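Local structure of PEPTIDE N-myristoyltransferase (1IIC) at residues D237-F243 against F256-F261; Y246-F250 against S368-T372; L242-Y246 against Y320-F326. The protein catalyses the transfer of the myristoyl group from myristoyl-CoA to the N-terminal glycine of protein substrates. One frame throughout, in Å; residues are numbered along the deposited sequence.

Contact 1 of 3, residues D237-F243 against F256-F261; sequences DQVFELF and FTKEEF
Phe240 and Lys258 meet where the helix carrying Phe240 runs past the first turn of helix 258-265. The aliphatic part of the lysine lies on one face of the phenyl ring: Lys258 CG sits 3.5 Å from the centroid of the Phe240 ring, a CH-pi contact. Beyond CG the lysine chain is extended and passes over the rim of the ring to reach Asp237, one helical turn before Phe240. There Lys258 NZ forms a salt bridge with Asp237 OD1, modelled at 2.5 Å, a length short enough to be doubtful. Both residues of this ion pair are solvent-exposed, and Lys258 also touches a neighbouring molecule in the crystal.

With CG opposite the backbone N (chi1 -179°), the Phe240 ring reaches across from its helix and drives one edge at Phe261. Phe240 CD1 comes to 3.6 Å from Phe261 CG, and the planes stand at 78° in an offset edge-to-face pair. At another point on the Phe240 edge, near the ring plane, CZ lies 3.6 Å from Phe256 O. Phe243, on the next turn, and Phe256 complete an aromatic cluster between helix 236-247 and the loop and first turn that open helix 258-265. Phe243 turns its edge to the face of Phe256, planes 79° apart, while Phe243 CD2 rests 3.5 Å from Phe261 CE1 in an oblique meeting. The far end of the Phe261 ring finds Val239, whose CG1 is 3.7 Å from Phe261 CZ; Phe265 also meets this ring. The start of helix 258-265 is fixed by a capping box: Glu260 N donates to Thr257 OG1 at 3.0 Å, and Thr257 N returns a weak bond to Glu260 OE2.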
loop_
_atom_site.group_PDB
_atom_site.type_symbol
_atom_site.label_atom_id
_atom_site.label_comp_id
_atom_site.label_asym_id
_atom_site.label_seq_id
_atom_site.Cartn_x
_atom_site.Cartn_y
_atom_site.Cartn_z
ATOM N N ASP A 237 -8.986 -15.365 -15.403
ATOM C CA ASP A 237 -8.089 -15.463 -16.549
ATOM C C ASP A 237 -8.039 -14.165 -17.363
ATOM O O ASP A 237 -6.960 -13.661 -17.641
ATOM C CB ASP A 237 -8.459 -16.644 -17.459
ATOM C CG ASP A 237 -8.110 -17.996 -16.840
ATOM O OD1 ASP A 237 -7.088 -18.095 -16.124
ATOM O OD2 ASP A 237 -8.854 -18.965 -17.078
ATOM N N GLN A 238 -9.195 -13.621 -17.739
ATOM C CA GLN A 238 -9.220 -12.375 -18.510
ATOM C C GLN A 238 -8.678 -11.170 -17.751
ATOM O O GLN A 238 -7.840 -10.432 -18.263
ATOM C CB GLN A 238 -10.642 -12.021 -18.950
ATOM C CG GLN A 238 -11.104 -12.669 -20.232
ATOM C CD GLN A 238 -12.311 -11.967 -20.805
ATOM O OE1 GLN A 238 -12.202 -10.875 -21.379
ATOM N NE2 GLN A 238 -13.477 -12.574 -20.634
ATOM N N VAL A 239 -9.174 -10.960 -16.536
ATOM C CA VAL A 239 -8.745 -9.810 -15.745
ATOM C C VAL A 239 -7.253 -9.830 -15.505
ATOM O O VAL A 239 -6.592 -8.800 -15.590
ATOM C CB VAL A 239 -9.482 -9.755 -14.383
ATOM C CG1 VAL A 239 -9.010 -8.554 -13.574
ATOM C CG2 VAL A 239 -10.981 -9.670 -14.619
ATOM N N PHE A 240 -6.726 -11.015 -15.226
ATOM C CA PHE A 240 -5.308 -11.180 -14.956
ATOM C C PHE A 240 -4.436 -10.751 -16.121
ATOM O O PHE A 240 -3.419 -10.088 -15.928
ATOM C CB PHE A 240 -5.013 -12.638 -14.614
ATOM C CG PHE A 240 -3.568 -12.910 -14.295
ATOM C CD1 PHE A 240 -3.007 -12.464 -13.100
ATOM C CD2 PHE A 240 -2.770 -13.629 -15.182
ATOM C CE1 PHE A 240 -1.676 -12.733 -12.789
ATOM C CE2 PHE A 240 -1.437 -13.903 -14.881
ATOM C CZ PHE A 240 -0.890 -13.452 -13.676
ATOM N N GLU A 241 -4.830 -11.137 -17.333
ATOM C CA GLU A 241 -4.061 -10.794 -18.519
ATOM C C GLU A 241 -4.217 -9.302 -18.811
ATOM O O GLU A 241 -3.269 -8.634 -19.211
ATOM C CB GLU A 241 -4.539 -11.630 -19.711
ATOM C CG GLU A 241 -3.424 -12.026 -20.662
ATOM C CD GLU A 241 -2.477 -13.064 -20.071
ATOM O OE1 GLU A 241 -1.283 -13.060 -20.440
ATOM O OE2 GLU A 241 -2.923 -13.897 -19.252
ATOM N N LEU A 242 -5.424 -8.785 -18.619
ATOM C CA LEU A 242 -5.674 -7.363 -18.838
ATOM C C LEU A 242 -4.797 -6.562 -17.873
ATOM O O LEU A 242 -4.177 -5.572 -18.248
ATOM C CB LEU A 242 -7.146 -7.037 -18.565
ATOM C CG LEU A 242 -7.508 -5.547 -18.513
ATOM C CD1 LEU A 242 -7.238 -4.905 -19.857
ATOM C CD2 LEU A 242 -8.982 -5.385 -18.123
ATOM N N PHE A 243 -4.754 -7.009 -16.625
ATOM C CA PHE A 243 -3.970 -6.335 -15.591
ATOM C C PHE A 243 -2.485 -6.328 -15.928
ATOM O O PHE A 243 -1.857 -5.271 -15.963
ATOM C CB PHE A 243 -4.184 -7.013 -14.238
ATOM C CG PHE A 243 -3.411 -6.382 -13.123
ATOM C CD1 PHE A 243 -3.702 -5.086 -12.702
ATOM C CD2 PHE A 243 -2.372 -7.069 -12.511
ATOM C CE1 PHE A 243 -2.964 -4.487 -11.689
ATOM C CE2 PHE A 243 -1.630 -6.477 -11.496
ATOM C CZ PHE A 243 -1.926 -5.184 -11.086
ATOM N N PHE A 256 2.518 -10.675 -10.241
ATOM C CA PHE A 256 1.643 -11.667 -9.644
ATOM C C PHE A 256 1.606 -12.957 -10.444
ATOM O O PHE A 256 1.995 -12.993 -11.610
ATOM C CB PHE A 256 0.203 -11.149 -9.563
ATOM C CG PHE A 256 0.014 -9.949 -8.672
ATOM C CD1 PHE A 256 0.422 -8.683 -9.082
ATOM C CD2 PHE A 256 -0.650 -10.075 -7.456
ATOM C CE1 PHE A 256 0.162 -7.561 -8.301
ATOM C CE2 PHE A 256 -0.913 -8.962 -6.669
ATOM C CZ PHE A 256 -0.505 -7.696 -7.097
ATOM N N THR A 257 1.146 -14.015 -9.791
ATOM C CA THR A 257 0.942 -15.309 -10.428
ATOM C C THR A 257 -0.578 -15.285 -10.392
ATOM O O THR A 257 -1.147 -14.495 -9.632
ATOM C CB THR A 257 1.445 -16.478 -9.561
ATOM O OG1 THR A 257 0.821 -16.418 -8.277
ATOM C CG2 THR A 257 2.959 -16.423 -9.401
ATOM N N LYS A 258 -1.253 -16.100 -11.193
ATOM C CA LYS A 258 -2.711 -16.064 -11.163
ATOM C C LYS A 258 -3.230 -16.360 -9.767
ATOM O O LYS A 258 -4.243 -15.805 -9.332
ATOM C CB LYS A 258 -3.312 -17.056 -12.168
ATOM C CG LYS A 258 -3.457 -16.471 -13.568
ATOM C CD LYS A 258 -4.225 -17.384 -14.520
ATOM C CE LYS A 258 -4.288 -16.759 -15.913
ATOM N NZ LYS A 258 -4.770 -17.708 -16.950
ATOM N N GLU A 259 -2.522 -17.233 -9.064
ATOM C CA GLU A 259 -2.908 -17.616 -7.717
ATOM C C GLU A 259 -2.846 -16.413 -6.778
ATOM O O GLU A 259 -3.815 -16.106 -6.093
ATOM C CB GLU A 259 -1.989 -18.733 -7.226
ATOM C CG GLU A 259 -2.250 -19.181 -5.814
ATOM C CD GLU A 259 -1.338 -20.320 -5.414
ATOM O OE1 GLU A 259 -0.141 -20.272 -5.784
ATOM O OE2 GLU A 259 -1.814 -21.252 -4.729
ATOM N N GLU A 260 -1.705 -15.733 -6.757
ATOM C CA GLU A 260 -1.545 -14.554 -5.909
ATOM C C GLU A 260 -2.598 -13.529 -6.282
ATOM O O GLU A 260 -3.253 -12.960 -5.422
ATOM C CB GLU A 260 -0.156 -13.944 -6.095
ATOM C CG GLU A 260 0.952 -14.850 -5.616
ATOM C CD GLU A 260 2.334 -14.347 -5.980
ATOM O OE1 GLU A 260 3.321 -14.891 -5.442
ATOM O OE2 GLU A 260 2.437 -13.420 -6.807
ATOM N N PHE A 261 -2.766 -13.315 -7.581
ATOM C CA PHE A 261 -3.734 -12.346 -8.070
ATOM C C PHE A 261 -5.128 -12.634 -7.550
ATOM O O PHE A 261 -5.818 -11.738 -7.059
ATOM C CB PHE A 261 -3.768 -12.337 -9.596
ATOM C CG PHE A 261 -4.633 -11.251 -10.169
ATOM C CD1 PHE A 261 -4.096 -10.001 -10.471
ATOM C CD2 PHE A 261 -5.998 -11.457 -10.352
ATOM C CE1 PHE A 261 -4.913 -8.967 -10.944
ATOM C CE2 PHE A 261 -6.819 -10.430 -10.822
ATOM C CZ PHE A 261 -6.276 -9.185 -11.116
#

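Contact 2 of 3, residues Y246-F250 against S368-T372; sequences YQSRF and SQDNT
Asp370 points its carboxylate at Tyr246 and Arg249. Its CB already lies 3.3 Å from Tyr246 OH, and CG is about as close. At the tip, OD1 accepts a hydrogen bond from Tyr246 OH; the modelled 2.5 Å is very short and its exact length is doubtful. The phenol ring and the carboxylate plane are 70° apart. Arg249 NH1 reaches the same OD1 at 3.3 Å, a weak bond within a salt bridge, while Arg249 NH2 forms a salt bridge with Asp325. The other oxygen, OD2, is gripped by Arg414 and Arg331, so three arginines gather round this buried carboxylate and probably keep it ionised.

With Arg249 CG between its own N and carbonyl carbon (chi1 72°) and the chain bent again at chi3, the guanidinium lies over Tyr246 CE2 and NE bonds Tyr246 O at 3.0 Å. Beside this polar group Phe250 CE2 packs 3.4 Å from Gln369 CA. The helix end, with the type I turn from Gln247 to Phe250 that carries the chain on, meets a type II' turn, Ser368 to Asn371, after strand 362-366, joined by arginines around a buried carboxylate inside the acetyltransferase-like C-terminal half.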
loop_
_atom_site.group_PDB
_atom_site.type_symbol
_atom_site.label_atom_id
_atom_site.label_comp_id
_atom_site.label_asym_id
_atom_site.label_seq_id
_atom_site.Cartn_x
_atom_site.Cartn_y
_atom_site.Cartn_z
ATOM N N TYR A 246 -1.709 -4.012 -18.871
ATOM C CA TYR A 246 -1.723 -2.602 -18.488
ATOM C C TYR A 246 -0.490 -2.242 -17.642
ATOM O O TYR A 246 0.213 -1.286 -17.954
ATOM C CB TYR A 246 -3.025 -2.281 -17.736
ATOM C CG TYR A 246 -3.081 -0.880 -17.182
ATOM C CD1 TYR A 246 -2.755 -0.626 -15.854
ATOM C CD2 TYR A 246 -3.371 0.202 -18.005
ATOM C CE1 TYR A 246 -2.707 0.671 -15.359
ATOM C CE2 TYR A 246 -3.322 1.501 -17.522
ATOM C CZ TYR A 246 -2.986 1.728 -16.196
ATOM O OH TYR A 246 -2.912 3.007 -15.715
ATOM N N GLN A 247 -0.235 -3.041 -16.602
ATOM C CA GLN A 247 0.891 -2.893 -15.664
ATOM C C GLN A 247 2.275 -2.832 -16.275
ATOM O O GLN A 247 3.189 -2.228 -15.696
ATOM C CB GLN A 247 0.943 -4.076 -14.703
ATOM C CG GLN A 247 0.307 -3.870 -13.379
ATOM C CD GLN A 247 1.155 -4.452 -12.270
ATOM O OE1 GLN A 247 1.679 -5.567 -12.375
ATOM N NE2 GLN A 247 1.295 -3.702 -11.202
ATOM N N SER A 248 2.445 -3.526 -17.399
ATOM C CA SER A 248 3.731 -3.595 -18.073
ATOM C C SER A 248 4.286 -2.230 -18.432
ATOM O O SER A 248 5.464 -2.108 -18.742
ATOM C CB SER A 248 3.622 -4.450 -19.342
ATOM O OG SER A 248 2.785 -3.824 -20.304
ATOM N N ARG A 249 3.445 -1.199 -18.382
ATOM C CA ARG A 249 3.897 0.151 -18.714
ATOM C C ARG A 249 4.749 0.755 -17.595
ATOM O O ARG A 249 5.602 1.604 -17.841
ATOM C CB ARG A 249 2.695 1.063 -18.965
ATOM C CG ARG A 249 1.911 1.433 -17.709
ATOM C CD ARG A 249 0.668 2.217 -18.097
ATOM N NE ARG A 249 -0.103 1.481 -19.099
ATOM C CZ ARG A 249 -0.998 2.029 -19.910
ATOM N NH1 ARG A 249 -1.244 3.329 -19.849
ATOM N NH2 ARG A 249 -1.643 1.273 -20.786
ATOM N N PHE A 250 4.504 0.319 -16.365
ATOM C CA PHE A 250 5.232 0.840 -15.213
ATOM C C PHE A 250 6.631 0.214 -15.086
ATOM O O PHE A 250 6.897 -0.857 -15.642
ATOM C CB PHE A 250 4.395 0.599 -13.945
ATOM C CG PHE A 250 2.997 1.187 -14.016
ATOM C CD1 PHE A 250 1.873 0.377 -13.846
ATOM C CD2 PHE A 250 2.810 2.541 -14.278
ATOM C CE1 PHE A 250 0.571 0.909 -13.940
ATOM C CE2 PHE A 250 1.528 3.085 -14.373
ATOM C CZ PHE A 250 0.404 2.276 -14.206
ATOM N N SER A 368 0.784 7.627 -7.648
ATOM C CA SER A 368 1.480 6.575 -8.378
ATOM C C SER A 368 0.650 6.161 -9.595
ATOM O O SER A 368 -0.406 6.740 -9.845
ATOM C CB SER A 368 1.686 5.374 -7.467
ATOM O OG SER A 368 0.460 5.007 -6.850
ATOM N N GLN A 369 1.131 5.169 -10.345
ATOM C CA GLN A 369 0.423 4.663 -11.520
ATOM C C GLN A 369 0.018 5.810 -12.451
ATOM O O GLN A 369 0.781 6.766 -12.622
ATOM C CB GLN A 369 -0.816 3.880 -11.063
ATOM C CG GLN A 369 -0.497 2.647 -10.207
ATOM C CD GLN A 369 -1.480 2.460 -9.065
ATOM O OE1 GLN A 369 -1.569 3.295 -8.161
ATOM N NE2 GLN A 369 -2.230 1.370 -9.103
ATOM N N ASP A 370 -1.169 5.718 -13.054
ATOM C CA ASP A 370 -1.654 6.784 -13.942
ATOM C C ASP A 370 -2.639 7.690 -13.199
ATOM O O ASP A 370 -3.405 8.431 -13.811
ATOM C CB ASP A 370 -2.333 6.181 -15.182
ATOM C CG ASP A 370 -1.335 5.783 -16.261
ATOM O OD1 ASP A 370 -1.478 4.688 -16.851
ATOM O OD2 ASP A 370 -0.401 6.574 -16.525
ATOM N N ASN A 371 -2.588 7.641 -11.871
ATOM C CA ASN A 371 -3.493 8.411 -11.019
ATOM C C ASN A 371 -3.627 9.923 -11.267
ATOM O O ASN A 371 -4.731 10.472 -11.146
ATOM C CB ASN A 371 -3.144 8.153 -9.538
ATOM C CG ASN A 371 -3.411 6.711 -9.114
ATOM O OD1 ASN A 371 -3.390 6.385 -7.925
ATOM N ND2 ASN A 371 -3.654 5.844 -10.084
ATOM N N THR A 372 -2.535 10.606 -11.606
ATOM C CA THR A 372 -2.611 12.055 -11.834
ATOM C C THR A 372 -3.535 12.466 -12.983
ATOM O O THR A 372 -3.861 13.650 -13.125
ATOM C CB THR A 372 -1.215 12.686 -12.078
ATOM O OG1 THR A 372 -0.623 12.113 -13.253
ATOM C CG2 THR A 372 -0.308 12.461 -10.864
#

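Contact 3 of 3, residues L242-Y246 against Y320-F326; sequences LFKRY and YATDADF
Arg245 lies along one face of the Phe326 ring in a cation-pi contact. Arg245 CZ is 4.2 Å from the centroid of the Phe326 ring, with the guanidinium and ring planes 40° apart. The arginine chain, bent at chi2 and chi3, also brings CD over the same face in a CH-pi contact. On the opposite face Asp323 CA sits 3.6 Å above the Phe326 plane, so the ring is held between the arginine and its own type I turn, Asp323 to Phe326.

A second CH-pi contact sets Ala321 CA over the Tyr246 ring, 4.2 Å from its centroid. Farther along that ring, Tyr246 OH comes to the edge of the other tyrosine, 3.4 Å from Tyr320 CE1; the two rings meet obliquely.

Apolar contacts add to this. Ala321 CB nestles against the helix, 3.7 Å from both Phe243 CA and Tyr246 CB. Leu242 sends CD1 to Phe326 CE1 at 3.9 Å, and Phe243 touches Ala321 CB with the edge of its ring.

The axis of helix segment 242-246 passes 7.2 Å from that of strand 320-322 at 87°, an approach consistent with the small Ala321 side chain at the crossing: a helix laid crosswise on the end of a sheet strand, in an alpha/beta domain related to the acetyltransferases.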
loop_
_atom_site.group_PDB
_atom_site.type_symbol
_atom_site.label_atom_id
_atom_site.label_comp_id
_atom_site.label_asym_id
_atom_site.label_seq_id
_atom_site.Cartn_x
_atom_site.Cartn_y
_atom_site.Cartn_z
ATOM N N LEU A 242 -5.424 -8.785 -18.619
ATOM C CA LEU A 242 -5.674 -7.363 -18.838
ATOM C C LEU A 242 -4.797 -6.562 -17.873
ATOM O O LEU A 242 -4.177 -5.572 -18.248
ATOM C CB LEU A 242 -7.146 -7.037 -18.565
ATOM C CG LEU A 242 -7.508 -5.547 -18.513
ATOM C CD1 LEU A 242 -7.238 -4.905 -19.857
ATOM C CD2 LEU A 242 -8.982 -5.385 -18.123
ATOM N N PHE A 243 -4.754 -7.009 -16.625
ATOM C CA PHE A 243 -3.970 -6.335 -15.591
ATOM C C PHE A 243 -2.485 -6.328 -15.928
ATOM O O PHE A 243 -1.857 -5.271 -15.963
ATOM C CB PHE A 243 -4.184 -7.013 -14.238
ATOM C CG PHE A 243 -3.411 -6.382 -13.123
ATOM C CD1 PHE A 243 -3.702 -5.086 -12.702
ATOM C CD2 PHE A 243 -2.372 -7.069 -12.511
ATOM C CE1 PHE A 243 -2.964 -4.487 -11.689
ATOM C CE2 PHE A 243 -1.630 -6.477 -11.496
ATOM C CZ PHE A 243 -1.926 -5.184 -11.086
ATOM N N LYS A 244 -1.940 -7.515 -16.173
ATOM C CA LYS A 244 -0.533 -7.671 -16.522
ATOM C C LYS A 244 -0.161 -6.804 -17.714
ATOM O O LYS A 244 0.901 -6.180 -17.745
ATOM C CB LYS A 244 -0.236 -9.139 -16.852
ATOM C CG LYS A 244 1.123 -9.362 -17.496
ATOM C CD LYS A 244 1.386 -10.841 -17.798
ATOM C CE LYS A 244 2.746 -11.022 -18.480
ATOM N NZ LYS A 244 3.090 -12.457 -18.736
ATOM N N ARG A 245 -1.045 -6.779 -18.703
ATOM C CA ARG A 245 -0.813 -6.012 -19.908
ATOM C C ARG A 245 -0.705 -4.527 -19.573
ATOM O O ARG A 245 0.269 -3.863 -19.942
ATOM C CB ARG A 245 -1.960 -6.251 -20.889
ATOM C CG ARG A 245 -1.543 -6.335 -22.334
ATOM C CD ARG A 245 -0.990 -5.020 -22.845
ATOM N NE ARG A 245 -1.697 -4.590 -24.047
ATOM C CZ ARG A 245 -1.837 -5.336 -25.134
ATOM N NH1 ARG A 245 -1.312 -6.555 -25.170
ATOM N NH2 ARG A 245 -2.515 -4.872 -26.179
ATOM N N TYR A 246 -1.709 -4.012 -18.871
ATOM C CA TYR A 246 -1.723 -2.602 -18.488
ATOM C C TYR A 246 -0.490 -2.242 -17.642
ATOM O O TYR A 246 0.213 -1.286 -17.954
ATOM C CB TYR A 246 -3.025 -2.281 -17.736
ATOM C CG TYR A 246 -3.081 -0.880 -17.182
ATOM C CD1 TYR A 246 -2.755 -0.626 -15.854
ATOM C CD2 TYR A 246 -3.371 0.202 -18.005
ATOM C CE1 TYR A 246 -2.707 0.671 -15.359
ATOM C CE2 TYR A 246 -3.322 1.501 -17.522
ATOM C CZ TYR A 246 -2.986 1.728 -16.196
ATOM O OH TYR A 246 -2.912 3.007 -15.715
ATOM N N TYR A 320 -5.682 -1.363 -10.535
ATOM C CA TYR A 320 -6.667 -1.221 -11.595
ATOM C C TYR A 320 -6.018 -1.416 -12.961
ATOM O O TYR A 320 -4.792 -1.497 -13.076
ATOM C CB TYR A 320 -7.339 0.153 -11.516
ATOM C CG TYR A 320 -6.417 1.334 -11.720
ATOM C CD1 TYR A 320 -5.912 1.648 -12.991
ATOM C CD2 TYR A 320 -6.078 2.170 -10.647
ATOM C CE1 TYR A 320 -5.098 2.768 -13.186
ATOM C CE2 TYR A 320 -5.261 3.293 -10.832
ATOM C CZ TYR A 320 -4.775 3.585 -12.105
ATOM O OH TYR A 320 -3.968 4.692 -12.293
ATOM N N ALA A 321 -6.853 -1.498 -13.992
ATOM C CA ALA A 321 -6.379 -1.692 -15.350
ATOM C C ALA A 321 -7.523 -1.478 -16.334
ATOM O O ALA A 321 -8.686 -1.708 -16.009
ATOM C CB ALA A 321 -5.814 -3.099 -15.507
ATOM N N THR A 322 -7.180 -1.045 -17.542
ATOM C CA THR A 322 -8.169 -0.791 -18.582
ATOM C C THR A 322 -7.476 -0.888 -19.936
ATOM O O THR A 322 -6.269 -0.709 -20.019
ATOM C CB THR A 322 -8.802 0.624 -18.398
ATOM O OG1 THR A 322 -9.769 0.867 -19.425
ATOM C CG2 THR A 322 -7.734 1.701 -18.435
ATOM N N ASP A 323 -8.231 -1.192 -20.989
ATOM C CA ASP A 323 -7.655 -1.289 -22.332
ATOM C C ASP A 323 -7.883 -0.003 -23.128
ATOM O O ASP A 323 -7.600 0.049 -24.323
ATOM C CB ASP A 323 -8.263 -2.465 -23.106
ATOM C CG ASP A 323 -9.785 -2.362 -23.256
ATOM O OD1 ASP A 323 -10.368 -1.278 -23.011
ATOM O OD2 ASP A 323 -10.403 -3.383 -23.634
ATOM N N ALA A 324 -8.381 1.031 -22.453
ATOM C CA ALA A 324 -8.673 2.311 -23.096
ATOM C C ALA A 324 -7.597 2.852 -24.038
ATOM O O ALA A 324 -7.921 3.552 -24.995
ATOM C CB ALA A 324 -9.006 3.362 -22.040
ATOM N N ASP A 325 -6.325 2.559 -23.779
ATOM C CA ASP A 325 -5.279 3.067 -24.660
ATOM C C ASP A 325 -4.456 1.986 -25.362
ATOM O O ASP A 325 -3.407 2.282 -25.949
ATOM C CB ASP A 325 -4.348 4.037 -23.902
ATOM C CG ASP A 325 -3.361 3.331 -22.974
ATOM O OD1 ASP A 325 -3.292 2.080 -22.968
ATOM O OD2 ASP A 325 -2.633 4.048 -22.248
ATOM N N PHE A 326 -4.931 0.744 -25.313
ATOM C CA PHE A 326 -4.231 -0.377 -25.946
ATOM C C PHE A 326 -4.183 -0.238 -27.463
ATOM O O PHE A 326 -3.556 -1.037 -28.154
ATOM C CB PHE A 326 -4.924 -1.704 -25.612
ATOM C CG PHE A 326 -4.631 -2.225 -24.236
ATOM C CD1 PHE A 326 -4.961 -3.538 -23.900
ATOM C CD2 PHE A 326 -4.027 -1.416 -23.273
ATOM C CE1 PHE A 326 -4.696 -4.042 -22.626
ATOM C CE2 PHE A 326 -3.759 -1.911 -21.991
ATOM C CZ PHE A 326 -4.095 -3.228 -21.669
#

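Overall arrangement
Helix 236-247 is common to all three contacts. Following the chain, contact 1 closes first, a short loop through strand 252-254 back to the start of helix 258-265. The chain then runs through strands 278-284, 290-303 and 311-322 before contact 3 closes at the end of the last of these. Helix 334-357 and strand 362-366 follow, and contact 2 closes the longest loop. Contacts 1 and 2 cross, since residues 246-250 lie inside the loop of contact 1 and their partner, 368-372, lies beyond it. Contacts 2 and 3 share Tyr246 and touch through the Arg249-Asp325 salt bridge. Together the three contacts tie one helix to a neighbouring helix, the mixed sheet and the turn after strand 362-366.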